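Local atomic coordinates of apicoplast TIC22, putative (Plasmodium falciparum 3D7, PDB entry 4E6Z), a protein that acts as an essential chaperone required for the import of proteins into the apicoplast of the malaria parasite. Residues L81-N86 with N127-N132; C105-E110 with V264-K269; L190-F195 with N242-I247; I210-D215 with F255-S260. One frame throughout, in Å; residues are numbered along the deposited sequence.

Overall arrangement
The contacts pair up; contact 1 lies across the chain's centre from 3 and 4, and contact 2 from 3. Contacts 1 and 2 share one packing layer, with Ile-82 CD1 of contact 1 lying 3.5 Å from Ala-109 CB of contact 2. Contacts 3 and 4 belong to one mixed sheet, in which strands 193-203 and 208-213 are neighbours; Phe-195 N and Phe-213 O, 2.6 Å apart, are probably hydrogen-bonded. The centres of contacts 1 and 3 are about 27 Å apart. Contact 2 connects the pairs: helix 261-272 follows directly on strand 255-258 of contact 4, and Val-264 CG2 packs on Pro-259 CB. A glycerol, probably from the crystallisation liquor, is bound beside Ile-82 of contact 1.

Contact 1. Residues L81-N86 with N127-N132; sequences LITNYN and NIKIHN
Leu-81 and His-131 bond to each other twice through their backbones, and Thr-83 and Lys-129 do the same two residues on, making strands 78-83 and 129-134 a two-stranded antiparallel sheet. Leu-81 N gives its hydrogen to His-131 O at 2.8 Å, and His-131 N returns one to Leu-81 O at 2.7 Å. In the second pair Thr-83 N reaches Lys-129 O at 2.9 Å, while Lys-129 N donates to Thr-83 O. Between them lies the non-hydrogen-bonded pair Ile-82 and Ile-130, whose CA-H groups approach Lys-129 O and Leu-81 O; Ile-82 O is hydrogen-bonded to glycerol. Thr-83 suits a strand by its branched CB, and its hydroxyl is also satisfied: OG1, between the backbone N and the carbonyl carbon (chi1 69°), donates to Asn-84 O at 2.8 Å. The aliphatic part of Lys-129 passes this hydroxyl, CG being 3.5 Å from Thr-83 OG1, and NZ goes on to bond Ser-87 OG. Beyond the strand, Asn-84 OD1 accepts from Ser-88 N, and Asn-127 O takes both the hydroxyl of Tyr-90 and a CA-H contact from Asn-84. The ring edge of Tyr-85 brings CE1 to 3.6 Å from Ile-128 N. On the apolar face Ile-82 and Ile-130 lie side by side, Ile-82 CG1 being 3.8 Å from Ile-130 CD1. Ile-82 and Ile-128 pack on helix 106-119, whereas Ile-130 also meets Tyr-266 and Leu-270 of helix 261-272.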
# COMPACT_ATOMS: atom_id res chain seq x y z
N LEU A 81 8.75 -0.92 -6.60
CA LEU A 81 9.85 0.01 -6.79
C LEU A 81 10.28 0.02 -8.25
O LEU A 81 10.01 -0.92 -9.00
CB LEU A 81 11.04 -0.37 -5.91
CG LEU A 81 10.91 -0.31 -4.39
CD1 LEU A 81 10.33 -1.60 -3.87
CD2 LEU A 81 12.27 -0.07 -3.76
N ILE A 82 10.96 1.08 -8.66
CA ILE A 82 11.54 1.14 -9.98
C ILE A 82 13.03 0.83 -9.82
O ILE A 82 13.70 1.41 -8.97
CB ILE A 82 11.31 2.50 -10.67
CG1 ILE A 82 9.83 2.68 -11.02
CG2 ILE A 82 12.14 2.60 -11.94
CD1 ILE A 82 8.92 2.77 -9.82
N THR A 83 13.54 -0.09 -10.62
CA THR A 83 14.92 -0.53 -10.47
C THR A 83 15.60 -0.68 -11.81
O THR A 83 14.94 -0.67 -12.85
CB THR A 83 15.00 -1.89 -9.75
OG1 THR A 83 14.49 -2.92 -10.61
CG2 THR A 83 14.20 -1.87 -8.45
N ASN A 84 16.92 -0.85 -11.78
CA ASN A 84 17.66 -1.31 -12.95
C ASN A 84 17.45 -2.82 -13.06
O ASN A 84 16.71 -3.41 -12.28
CB ASN A 84 19.15 -0.96 -12.86
CG ASN A 84 19.83 -1.58 -11.65
OD1 ASN A 84 19.36 -2.56 -11.08
ND2 ASN A 84 20.96 -1.01 -11.25
N TYR A 85 18.12 -3.44 -14.02
CA TYR A 85 17.92 -4.86 -14.29
C TYR A 85 18.52 -5.78 -13.21
O TYR A 85 18.17 -6.95 -13.13
CB TYR A 85 18.44 -5.23 -15.68
CG TYR A 85 17.47 -4.89 -16.79
CD1 TYR A 85 16.72 -3.72 -16.75
CD2 TYR A 85 17.32 -5.73 -17.88
CE1 TYR A 85 15.84 -3.41 -17.76
CE2 TYR A 85 16.44 -5.42 -18.90
CZ TYR A 85 15.70 -4.26 -18.84
OH TYR A 85 14.82 -3.95 -19.85
N ASN A 86 19.41 -5.23 -12.40
CA ASN A 86 19.93 -5.95 -11.24
C ASN A 86 18.99 -5.86 -10.05
O ASN A 86 19.25 -6.42 -8.99
CB ASN A 86 21.31 -5.41 -10.85
CG ASN A 86 22.44 -6.23 -11.45
OD1 ASN A 86 22.39 -7.46 -11.45
ND2 ASN A 86 23.46 -5.55 -11.96
N ASN A 127 16.78 0.20 -19.44
CA ASN A 127 17.51 -0.01 -18.19
C ASN A 127 16.63 0.01 -16.94
O ASN A 127 17.15 -0.04 -15.83
CB ASN A 127 18.61 1.04 -18.03
CG ASN A 127 19.53 1.10 -19.23
OD1 ASN A 127 19.92 0.07 -19.79
ND2 ASN A 127 19.90 2.31 -19.64
N ILE A 128 15.32 0.09 -17.11
CA ILE A 128 14.45 0.16 -15.93
C ILE A 128 13.22 -0.75 -15.97
O ILE A 128 12.66 -1.03 -17.03
CB ILE A 128 14.04 1.60 -15.58
CG1 ILE A 128 13.24 2.24 -16.71
CG2 ILE A 128 15.26 2.45 -15.26
CD1 ILE A 128 12.78 3.64 -16.37
N LYS A 129 12.81 -1.21 -14.79
CA LYS A 129 11.68 -2.11 -14.68
C LYS A 129 11.00 -1.88 -13.34
O LYS A 129 11.53 -1.18 -12.47
CB LYS A 129 12.14 -3.57 -14.76
CG LYS A 129 12.87 -4.04 -13.51
CD LYS A 129 13.11 -5.53 -13.50
CE LYS A 129 13.50 -6.01 -12.11
NZ LYS A 129 14.66 -6.95 -12.14
N ILE A 130 9.83 -2.48 -13.17
CA ILE A 130 9.12 -2.45 -11.90
C ILE A 130 9.51 -3.70 -11.12
O ILE A 130 9.51 -4.80 -11.67
CB ILE A 130 7.60 -2.45 -12.11
CG1 ILE A 130 7.18 -1.30 -13.04
CG2 ILE A 130 6.86 -2.39 -10.77
CD1 ILE A 130 7.44 0.07 -12.47
N HIS A 131 9.85 -3.52 -9.86
CA HIS A 131 10.21 -4.64 -9.01
C HIS A 131 9.32 -4.68 -7.76
O HIS A 131 8.99 -3.65 -7.19
CB HIS A 131 11.68 -4.56 -8.61
CG HIS A 131 12.14 -5.69 -7.75
ND1 HIS A 131 12.07 -7.01 -8.16
CD2 HIS A 131 12.68 -5.72 -6.52
CE1 HIS A 131 12.53 -7.79 -7.21
NE2 HIS A 131 12.92 -7.03 -6.20
N ASN A 132 8.93 -5.89 -7.35
CA ASN A 132 8.01 -6.02 -6.23
C ASN A 132 8.66 -6.54 -4.96
O ASN A 132 9.45 -7.48 -4.98
CB ASN A 132 6.82 -6.91 -6.61
CG ASN A 132 7.24 -8.32 -6.98
OD1 ASN A 132 7.93 -8.53 -7.98
ND2 ASN A 132 6.84 -9.29 -6.17

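Contact 2. Residues C105-E110 with V264-K269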
# COMPACT_ATOMS: atom_id res chain seq x y z
N CYS A 105 0.72 1.23 -5.03
CA CYS A 105 -0.01 1.00 -6.28
C CYS A 105 0.97 0.94 -7.44
O CYS A 105 1.74 1.87 -7.66
CB CYS A 105 -1.04 2.10 -6.52
SG CYS A 105 -1.90 2.00 -8.12
N PRO A 106 0.94 -0.18 -8.19
CA PRO A 106 1.90 -0.44 -9.26
C PRO A 106 1.79 0.56 -10.40
O PRO A 106 2.75 0.78 -11.13
CB PRO A 106 1.51 -1.84 -9.75
CG PRO A 106 0.04 -1.95 -9.40
CD PRO A 106 -0.09 -1.23 -8.10
N TYR A 107 0.61 1.15 -10.57
CA TYR A 107 0.40 2.10 -11.65
C TYR A 107 0.99 3.47 -11.32
O TYR A 107 1.35 4.22 -12.22
CB TYR A 107 -1.09 2.19 -12.01
CG TYR A 107 -1.67 0.84 -12.38
CD1 TYR A 107 -1.31 0.20 -13.56
CD2 TYR A 107 -2.58 0.20 -11.54
CE1 TYR A 107 -1.83 -1.03 -13.89
CE2 TYR A 107 -3.11 -1.03 -11.87
CZ TYR A 107 -2.73 -1.64 -13.05
OH TYR A 107 -3.26 -2.87 -13.37
N ASP A 108 1.10 3.77 -10.03
CA ASP A 108 1.83 4.96 -9.61
C ASP A 108 3.32 4.78 -9.92
O ASP A 108 3.99 5.71 -10.34
CB ASP A 108 1.65 5.21 -8.11
CG ASP A 108 0.23 5.64 -7.74
OD1 ASP A 108 -0.62 5.82 -8.64
OD2 ASP A 108 -0.03 5.81 -6.53
N ALA A 109 3.83 3.56 -9.72
CA ALA A 109 5.22 3.24 -10.04
C ALA A 109 5.47 3.31 -11.54
O ALA A 109 6.46 3.89 -11.99
CB ALA A 109 5.59 1.87 -9.51
N GLU A 110 4.56 2.71 -12.32
CA GLU A 110 4.63 2.79 -13.77
C GLU A 110 4.67 4.24 -14.23
O GLU A 110 5.36 4.58 -15.19
CB GLU A 110 3.42 2.09 -14.40
CG GLU A 110 3.58 0.60 -14.60
CD GLU A 110 2.53 0.03 -15.53
OE1 GLU A 110 1.66 0.80 -15.97
OE2 GLU A 110 2.57 -1.19 -15.82
N VAL A 264 -2.24 -7.10 -6.47
CA VAL A 264 -1.97 -8.54 -6.45
C VAL A 264 -2.00 -9.11 -7.87
O VAL A 264 -1.11 -9.87 -8.26
CB VAL A 264 -2.98 -9.29 -5.56
CG1 VAL A 264 -2.74 -10.79 -5.66
CG2 VAL A 264 -2.86 -8.83 -4.12
N LYS A 265 -3.03 -8.74 -8.62
CA LYS A 265 -3.17 -9.17 -10.01
C LYS A 265 -1.96 -8.75 -10.84
O LYS A 265 -1.57 -9.44 -11.78
CB LYS A 265 -4.44 -8.56 -10.59
CG LYS A 265 -5.23 -9.46 -11.52
CD LYS A 265 -6.71 -9.09 -11.48
CE LYS A 265 -6.89 -7.58 -11.54
NZ LYS A 265 -8.29 -7.17 -11.25
N TYR A 266 -1.36 -7.62 -10.46
CA TYR A 266 -0.22 -7.06 -11.19
C TYR A 266 1.03 -7.91 -11.05
O TYR A 266 1.92 -7.87 -11.90
CB TYR A 266 0.06 -5.63 -10.71
CG TYR A 266 1.02 -4.86 -11.58
CD1 TYR A 266 2.38 -4.91 -11.36
CD2 TYR A 266 0.55 -4.09 -12.63
CE1 TYR A 266 3.26 -4.21 -12.16
CE2 TYR A 266 1.42 -3.38 -13.44
CZ TYR A 266 2.77 -3.44 -13.20
OH TYR A 266 3.64 -2.74 -13.99
N LEU A 267 1.10 -8.69 -9.97
CA LEU A 267 2.24 -9.57 -9.74
C LEU A 267 2.33 -10.64 -10.83
O LEU A 267 3.41 -11.13 -11.14
CB LEU A 267 2.14 -10.24 -8.37
CG LEU A 267 2.12 -9.31 -7.16
CD1 LEU A 267 2.01 -10.12 -5.87
CD2 LEU A 267 3.35 -8.44 -7.14
N ASP A 268 1.18 -11.00 -11.40
CA ASP A 268 1.15 -11.96 -12.50
C ASP A 268 1.88 -11.40 -13.72
O ASP A 268 2.58 -12.13 -14.42
CB ASP A 268 -0.29 -12.32 -12.87
CG ASP A 268 -0.99 -13.12 -11.79
OD1 ASP A 268 -0.31 -13.58 -10.85
OD2 ASP A 268 -2.23 -13.28 -11.88
N LYS A 269 1.71 -10.10 -13.97
CA LYS A 269 2.34 -9.46 -15.12
C LYS A 269 3.86 -9.44 -15.03
O LYS A 269 4.56 -9.73 -16.01
CB LYS A 269 1.82 -8.03 -15.29
CG LYS A 269 2.59 -7.22 -16.33
CD LYS A 269 2.08 -5.80 -16.45
CE LYS A 269 2.92 -5.00 -17.44
NZ LYS A 269 2.41 -3.61 -17.63
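Pro-106 and Tyr-266 mark the nearest backbone approach, with CA atoms 7.2 Å apart, although the axes of helix segments 106-110 and 264-269 stay 11.6 Å apart and are inclined at 51°. This is helix-helix packing bridged by a large side chain, with a proline-aromatic CH-pi contact at its heart. Tyr-266 has CG anti to its backbone N (chi1 -168°), and its ring lies against the first turn of helix 106-119. Pro-106 CB stands over the centre of that ring, 3.5 Å from its centroid. Proline suits the start of a helix, where its missing N-H costs no helical bond. Just before it, Cys-105 occupies the N-cap, and its SG accepts a weak bond from Tyr-107 N. Tyr-107 adds a T-shaped pair: the edge of Tyr-266 is directed at the face of Tyr-107, with the planes at 83°. The ring of Phe-80, from strand 78-83, meets Tyr-266 as well. The polar end of Tyr-266 is held by Glu-110, whose OE2 accepts from Tyr-266 OH at 2.6 Å on the anti side of the carboxylate. Two donors grip this one oxygen, which probably helps keep the acid ionised. The second donor comes from the fully extended Lys-269, meeting Glu-110 tip to tip, as NZ forms a salt bridge with Glu-110 OE2 at 3.0 Å, nearly in line with the C-O bond.

Contact 3. Residues L190-F195 with N242-I247; sequences LMYPVF and NMVDLI
Tyr-192 and Asn-242 lie side by side and point the same way, the phenol ring and the amide almost coplanar at 13° to each other. They meet where edge strand 238-242 passes into the short, weakly bonded helix 243-247, and Asn-242 is the N-cap of that helix. Its CG is anti to the backbone N (chi1 176°), and its OD1 accepts weak bonds from two backbone groups: Val-244 N in the first turn and Tyr-192 N across the contact at 3.3 Å. Asparagine suits this place because its short side chain ends in a carbonyl that can cap a helix. The same oxygen lies at the ring edge of Tyr-192, in its plane, and is also 3.5 Å from Met-191 CB. A straighter link joins the backbones, Met-243 N donating to Tyr-192 O at 2.7 Å. The Tyr-192 ring is also met obliquely by two apolar groups. Val-244 brings CG2 to 3.5 Å from Tyr-192 CD2, while the selenomethionine at Met-243, bent at its last torsion (chi3 57°), sets CE 4.1 Å from Tyr-192 CG. On the strand side Pro-193 pairs with Asn-242 as a non-hydrogen-bonded antiparallel pair. Val-194 crosses Met-243 at about a right angle, its CG1 facing Met-243 CB. Beta-branched and compact, it also touches Leu-241, Leu-212 and Phe-214. Against Leu-246 the two side chains slide past each other in opposite directions, leaving Val-194 CG2 3.7 Å from Leu-246 CD1.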
# COMPACT_ATOMS: atom_id res chain seq x y z
N LEU A 190 -4.22 13.03 6.79
CA LEU A 190 -4.40 11.87 5.92
C LEU A 190 -3.04 11.34 5.46
O LEU A 190 -2.31 12.03 4.75
CB LEU A 190 -5.26 12.22 4.71
CG LEU A 190 -5.36 11.12 3.65
CD1 LEU A 190 -5.97 9.85 4.24
CD2 LEU A 190 -6.16 11.60 2.45
N MSE A 191 -2.71 10.13 5.87
CA MSE A 191 -1.39 9.57 5.61
C MSE A 191 -1.42 8.33 4.72
O MSE A 191 -1.21 8.41 3.51
CB MSE A 191 -0.67 9.26 6.92
CG MSE A 191 0.06 10.45 7.53
SE MSE A 191 1.77 10.82 6.67
CE MSE A 191 1.15 11.61 4.99
N TYR A 192 -1.67 7.18 5.33
CA TYR A 192 -1.70 5.92 4.61
C TYR A 192 -3.06 5.26 4.76
O TYR A 192 -3.25 4.39 5.61
CB TYR A 192 -0.60 4.99 5.10
CG TYR A 192 0.79 5.57 4.97
CD1 TYR A 192 1.51 5.42 3.79
CD2 TYR A 192 1.37 6.27 6.02
CE1 TYR A 192 2.78 5.96 3.67
CE2 TYR A 192 2.64 6.80 5.90
CZ TYR A 192 3.35 6.64 4.72
OH TYR A 192 4.61 7.18 4.60
N PRO A 193 -4.02 5.69 3.93
CA PRO A 193 -5.42 5.28 4.05
C PRO A 193 -5.68 3.79 3.85
O PRO A 193 -5.11 3.15 2.96
CB PRO A 193 -6.11 6.09 2.93
CG PRO A 193 -5.01 6.42 1.97
CD PRO A 193 -3.80 6.62 2.81
N VAL A 194 -6.53 3.24 4.70
CA VAL A 194 -7.17 1.95 4.46
C VAL A 194 -8.64 2.14 4.81
O VAL A 194 -8.98 2.96 5.65
CB VAL A 194 -6.54 0.81 5.28
CG1 VAL A 194 -5.20 0.39 4.67
CG2 VAL A 194 -6.35 1.22 6.72
N PHE A 195 -9.51 1.38 4.14
CA PHE A 195 -10.95 1.56 4.29
C PHE A 195 -11.60 0.36 4.97
O PHE A 195 -11.18 -0.78 4.78
CB PHE A 195 -11.59 1.77 2.91
CG PHE A 195 -10.97 2.88 2.11
CD1 PHE A 195 -11.48 4.17 2.17
CD2 PHE A 195 -9.87 2.64 1.31
CE1 PHE A 195 -10.90 5.19 1.44
CE2 PHE A 195 -9.29 3.66 0.57
CZ PHE A 195 -9.81 4.94 0.64
N ASN A 242 -5.66 5.14 9.40
CA ASN A 242 -4.27 5.31 9.04
C ASN A 242 -3.50 4.01 9.25
O ASN A 242 -3.28 3.59 10.38
CB ASN A 242 -3.64 6.44 9.86
CG ASN A 242 -2.16 6.61 9.58
OD1 ASN A 242 -1.67 6.25 8.51
ND2 ASN A 242 -1.44 7.16 10.55
N MSE A 243 -3.12 3.36 8.15
CA MSE A 243 -2.46 2.06 8.21
C MSE A 243 -1.34 2.02 9.24
O MSE A 243 -1.15 1.02 9.93
CB MSE A 243 -1.91 1.65 6.84
CG MSE A 243 -1.21 0.30 6.86
SE MSE A 243 0.22 0.15 5.54
CE MSE A 243 1.30 1.68 6.09
N VAL A 244 -0.60 3.12 9.34
CA VAL A 244 0.50 3.21 10.30
C VAL A 244 0.03 3.03 11.74
O VAL A 244 0.63 2.26 12.50
CB VAL A 244 1.25 4.55 10.16
CG1 VAL A 244 2.04 4.85 11.43
CG2 VAL A 244 2.16 4.52 8.94
N ASP A 245 -1.03 3.74 12.12
CA ASP A 245 -1.57 3.65 13.47
C ASP A 245 -1.99 2.22 13.81
O ASP A 245 -1.99 1.82 14.97
CB ASP A 245 -2.77 4.59 13.64
CG ASP A 245 -2.38 6.05 13.59
OD1 ASP A 245 -1.18 6.35 13.42
OD2 ASP A 245 -3.28 6.91 13.71
N LEU A 246 -2.35 1.46 12.78
CA LEU A 246 -2.82 0.10 12.97
C LEU A 246 -1.69 -0.87 13.28
O LEU A 246 -1.90 -1.90 13.93
CB LEU A 246 -3.61 -0.37 11.75
CG LEU A 246 -4.92 0.39 11.54
CD1 LEU A 246 -5.49 0.13 10.16
CD2 LEU A 246 -5.93 0.02 12.62
N ILE A 247 -0.49 -0.55 12.81
CA ILE A 247 0.67 -1.37 13.11
C ILE A 247 0.93 -1.42 14.61
O ILE A 247 1.36 -2.44 15.15
CB ILE A 247 1.94 -0.85 12.39
CG1 ILE A 247 2.01 -1.38 10.96
CG2 ILE A 247 3.18 -1.29 13.14
CD1 ILE A 247 0.80 -1.09 10.12

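Contact 4. Residues I210-D215 with F255-S260; sequences IPLFFD and FGFVPS
Phe-213 and Val-258 lie side by side, and Val-258 CG2, anti to its carbonyl carbon, stands over one face of the Phe-213 ring, 4.2 Å from its centroid in a CH-pi contact. The ring of Phe-214 is met at its edge by Val-258 O, which lies in its plane. Its CE2 comes 3.8 Å from Phe-257 CD1, the two rings being oblique with planes at 35°. Phe-255 is crossed obliquely by Leu-212, whose CD1 is 3.3 Å from Phe-255 CD1, and Ile-210 runs alongside the same ring. Leu-212 and the rings of Phe-214, Phe-255 and Phe-257 thus make an apolar face, which packs against Met-243 and Leu-246 of helix 243-247; Phe-213 turns instead to helix 216-227. Strands 208-213 and 255-258 are the parallel pair of a four-stranded mixed sheet, and the chain between them visits the far edge strand 238-242 on the way. The ladder runs Gly-256 N to Ile-210 O, Leu-212 N to Gly-256 O at 2.6 Å, Val-258 N to Leu-212 O, and Phe-214 N to Val-258 O. Proline is tolerated at Pro-211 because this ladder takes no N-H or carbonyl there, only its CA-H approaching Gly-256 O. Water 1 accepts from Asp-215 N and may donate to Val-258 O. Two residues beyond the strands stand N-cap residues Asp-215 and Ser-260, each leading into a helix. Only the Ser-260 side chain caps, accepting weakly from Gln-262 N and Ser-263 N. Its own proton goes to Asp-215: Ser-260 OG reaches Asp-215 OD2 at 2.6 Å, approaching from 48° above the carboxylate plane.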
# COMPACT_ATOMS: atom_id res chain seq x y z
N ILE A 210 -12.38 -7.92 11.15
CA ILE A 210 -12.83 -6.85 10.27
C ILE A 210 -11.87 -6.66 9.11
O ILE A 210 -10.67 -6.46 9.31
CB ILE A 210 -12.99 -5.51 11.03
CG1 ILE A 210 -14.16 -5.59 12.01
CG2 ILE A 210 -13.18 -4.35 10.05
CD1 ILE A 210 -14.41 -4.32 12.77
N PRO A 211 -12.39 -6.73 7.88
CA PRO A 211 -11.58 -6.57 6.67
C PRO A 211 -11.12 -5.12 6.52
O PRO A 211 -11.93 -4.20 6.65
CB PRO A 211 -12.54 -6.93 5.53
CG PRO A 211 -13.75 -7.54 6.19
CD PRO A 211 -13.81 -6.94 7.55
N LEU A 212 -9.84 -4.93 6.23
CA LEU A 212 -9.25 -3.61 6.08
C LEU A 212 -8.74 -3.48 4.65
O LEU A 212 -7.73 -4.09 4.29
CB LEU A 212 -8.10 -3.44 7.06
CG LEU A 212 -8.14 -2.25 8.01
CD1 LEU A 212 -9.54 -2.05 8.56
CD2 LEU A 212 -7.15 -2.47 9.12
N PHE A 213 -9.43 -2.68 3.84
CA PHE A 213 -9.15 -2.64 2.41
C PHE A 213 -8.26 -1.48 2.01
O PHE A 213 -8.48 -0.34 2.43
CB PHE A 213 -10.46 -2.56 1.61
CG PHE A 213 -11.38 -3.71 1.84
CD1 PHE A 213 -11.34 -4.83 1.01
CD2 PHE A 213 -12.29 -3.69 2.88
CE1 PHE A 213 -12.19 -5.90 1.23
CE2 PHE A 213 -13.14 -4.75 3.10
CZ PHE A 213 -13.09 -5.86 2.27
N PHE A 214 -7.25 -1.78 1.19
CA PHE A 214 -6.43 -0.72 0.61
C PHE A 214 -7.19 -0.01 -0.50
O PHE A 214 -7.09 1.21 -0.64
CB PHE A 214 -5.09 -1.27 0.11
CG PHE A 214 -4.06 -1.42 1.20
CD1 PHE A 214 -3.17 -0.39 1.47
CD2 PHE A 214 -4.01 -2.57 1.96
CE1 PHE A 214 -2.24 -0.52 2.49
CE2 PHE A 214 -3.07 -2.70 2.98
CZ PHE A 214 -2.19 -1.67 3.24
N ASP A 215 -7.96 -0.76 -1.28
CA ASP A 215 -8.79 -0.18 -2.32
C ASP A 215 -10.24 -0.02 -1.88
O ASP A 215 -10.89 -0.98 -1.48
CB ASP A 215 -8.72 -1.01 -3.61
CG ASP A 215 -7.40 -0.84 -4.35
OD1 ASP A 215 -6.43 -0.35 -3.72
OD2 ASP A 215 -7.34 -1.19 -5.54
N PHE A 255 -8.25 -7.03 13.20
CA PHE A 255 -8.25 -6.56 11.82
C PHE A 255 -7.54 -7.52 10.86
O PHE A 255 -6.58 -8.19 11.23
CB PHE A 255 -7.59 -5.18 11.72
CG PHE A 255 -8.45 -4.06 12.24
CD1 PHE A 255 -9.52 -3.59 11.50
CD2 PHE A 255 -8.17 -3.48 13.46
CE1 PHE A 255 -10.31 -2.56 11.98
CE2 PHE A 255 -8.96 -2.44 13.94
CZ PHE A 255 -10.03 -1.98 13.20
N GLY A 256 -8.04 -7.57 9.63
CA GLY A 256 -7.38 -8.30 8.57
C GLY A 256 -7.14 -7.39 7.38
O GLY A 256 -8.04 -6.65 6.97
N PHE A 257 -5.93 -7.43 6.82
CA PHE A 257 -5.60 -6.60 5.67
C PHE A 257 -6.02 -7.25 4.36
O PHE A 257 -5.70 -8.41 4.10
CB PHE A 257 -4.09 -6.29 5.64
CG PHE A 257 -3.67 -5.22 6.60
CD1 PHE A 257 -4.08 -3.91 6.41
CD2 PHE A 257 -2.85 -5.52 7.67
CE1 PHE A 257 -3.69 -2.92 7.29
CE2 PHE A 257 -2.46 -4.53 8.55
CZ PHE A 257 -2.88 -3.23 8.37
N VAL A 258 -6.75 -6.49 3.54
CA VAL A 258 -7.07 -6.94 2.20
C VAL A 258 -6.36 -6.06 1.17
O VAL A 258 -6.75 -4.92 0.93
CB VAL A 258 -8.59 -6.90 1.92
CG1 VAL A 258 -8.88 -7.39 0.51
CG2 VAL A 258 -9.36 -7.74 2.96
N PRO A 259 -5.29 -6.60 0.56
CA PRO A 259 -4.51 -5.87 -0.44
C PRO A 259 -5.36 -5.45 -1.63
O PRO A 259 -6.37 -6.07 -1.93
CB PRO A 259 -3.47 -6.90 -0.89
CG PRO A 259 -3.42 -7.92 0.19
CD PRO A 259 -4.80 -7.97 0.76
N SER A 260 -4.94 -4.39 -2.31
CA SER A 260 -5.55 -4.01 -3.58
C SER A 260 -5.54 -5.23 -4.50
O SER A 260 -4.49 -5.79 -4.77
CB SER A 260 -4.76 -2.87 -4.22
OG SER A 260 -5.20 -2.64 -5.55
O HOH W 1 -8.23 -3.52 -1.17